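Local coordinates for enoyl-CoA hydratase (Mycolicibacterium smegmatis, PDB 7MCM), which probably hydrates the double bond of enoyl-CoA thioesters to give (3S)-3-hydroxyacyl-CoA, a step of fatty acid breakdown, at residues 164-167 with 168-171. Numbering follows the deposited sequence.
Sequences WARA and AEMT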
loop_
_atom_site.group_PDB
_atom_site.type_symbol
_atom_site.label_atom_id
_atom_site.label_comp_id
_atom_site.label_asym_id
_atom_site.label_seq_id
_atom_site.Cartn_x
_atom_site.Cartn_y
_atom_site.Cartn_z
ATOM N N TRP B 164 12.631 10.270 10.176
ATOM C CA TRP B 164 11.686 11.316 9.798
ATOM C C TRP B 164 11.954 12.641 10.515
ATOM O O TRP B 164 11.749 13.707 9.926
ATOM C CB TRP B 164 10.253 10.856 10.057
ATOM C CG TRP B 164 9.274 11.630 9.210
ATOM C CD1 TRP B 164 8.936 11.384 7.903
ATOM C CD2 TRP B 164 8.527 12.781 9.606
ATOM N NE1 TRP B 164 8.017 12.309 7.471
ATOM C CE2 TRP B 164 7.747 13.175 8.497
ATOM C CE3 TRP B 164 8.437 13.517 10.791
ATOM C CZ2 TRP B 164 6.899 14.266 8.541
ATOM C CZ3 TRP B 164 7.594 14.593 10.827
ATOM C CH2 TRP B 164 6.837 14.959 9.710
ATOM N N ALA B 165 12.417 12.613 11.765
ATOM C CA ALA B 165 12.623 13.863 12.494
ATOM C C ALA B 165 13.804 14.645 11.927
ATOM O O ALA B 165 13.699 15.857 11.691
ATOM C CB ALA B 165 12.823 13.589 13.987
ATOM N N ARG B 166 14.922 13.967 11.657
ATOM C CA ARG B 166 16.064 14.666 11.062
ATOM C C ARG B 166 15.756 15.116 9.640
ATOM O O ARG B 166 16.240 16.161 9.202
ATOM C CB ARG B 166 17.315 13.781 11.066
ATOM C CG ARG B 166 17.900 13.510 12.440
ATOM C CD ARG B 166 18.313 14.804 13.157
ATOM N NE ARG B 166 18.978 14.499 14.420
ATOM C CZ ARG B 166 19.248 15.377 15.375
ATOM N NH1 ARG B 166 18.937 16.657 15.250
ATOM N NH2 ARG B 166 19.840 14.958 16.490
ATOM N N ALA B 167 14.983 14.330 8.887
ATOM C CA ALA B 167 14.622 14.774 7.544
ATOM C C ALA B 167 13.765 16.035 7.600
ATOM O O ALA B 167 13.890 16.919 6.747
ATOM C CB ALA B 167 13.889 13.662 6.797
ATOM N N ALA B 168 12.866 16.111 8.584
ATOM C CA ALA B 168 12.070 17.312 8.788
ATOM C C ALA B 168 12.968 18.492 9.134
ATOM O O ALA B 168 12.833 19.578 8.561
ATOM C CB ALA B 168 11.031 17.073 9.894
ATOM N N GLU B 169 13.914 18.289 10.053
ATOM C CA GLU B 169 14.845 19.357 10.395
ATOM C C GLU B 169 15.600 19.847 9.163
ATOM O O GLU B 169 15.682 21.055 8.915
ATOM C CB GLU B 169 15.822 18.887 11.471
ATOM C CG GLU B 169 16.869 19.934 11.800
ATOM C CD GLU B 169 17.846 19.468 12.845
ATOM O OE1 GLU B 169 17.600 18.409 13.454
ATOM O OE2 GLU B 169 18.858 20.158 13.067
ATOM N N MET B 170 16.141 18.925 8.358
ATOM C CA MET B 170 16.905 19.358 7.188
ATOM C C MET B 170 16.013 20.039 6.159
ATOM O O MET B 170 16.417 21.026 5.531
ATOM C CB MET B 170 17.614 18.165 6.532
ATOM C CG MET B 170 18.720 17.549 7.363
ATOM S SD MET B 170 19.486 16.116 6.577
ATOM C CE MET B 170 20.183 16.857 5.116
ATOM N N THR B 171 14.813 19.507 5.943
ATOM C CA THR B 171 13.960 20.022 4.877
ATOM C C THR B 171 13.284 21.329 5.267
ATOM O O THR B 171 13.080 22.204 4.419
ATOM C CB THR B 171 12.903 18.977 4.507
ATOM O OG1 THR B 171 13.545 17.713 4.281
ATOM C CG2 THR B 171 12.176 19.398 3.242
#
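Arg166 and Glu169 pair one turn apart on helix 164-173 of this crotonase-fold subunit, an i to i+3 salt bridge on the flank that meets the second subunit. Their side chains run alongside each other and point the same way. Glu169 is stretched out, CG anti to the backbone N (chi1 176°), while Arg166 bends at chi2 and brings NH1 to within 2.8 Å of Glu169 OE1. The carboxylate oxygen sits at the edge of the guanidinium, almost in its plane, and receives the N-H on its syn lone pair, although the two flat groups are turned 50° apart. The other oxygen, OE2, has a second partner in Arg207 of the second subunit, so the buried carboxylate is held between two arginines and would probably stay ionised.

The tight part is the buried face of Ala167, Ala168 and Thr171, where Ala167 and Thr171 pack on Leu158 of helix 154-162. The partly exposed Trp164, modelled in two conformers, is looser against its own helix: in the one described, CZ3 stays 4.3 Å from Ala168 CB and NE1 bonds to Leu223 O of the second subunit.

Ala167 O accepts two bonds from a single residue: Thr171 N at 2.9 Å and Thr171 OG1, donating its hydroxyl proton at 2.6 Å, come from opposite sides of the carbonyl plane, each tilted just under 30° from it.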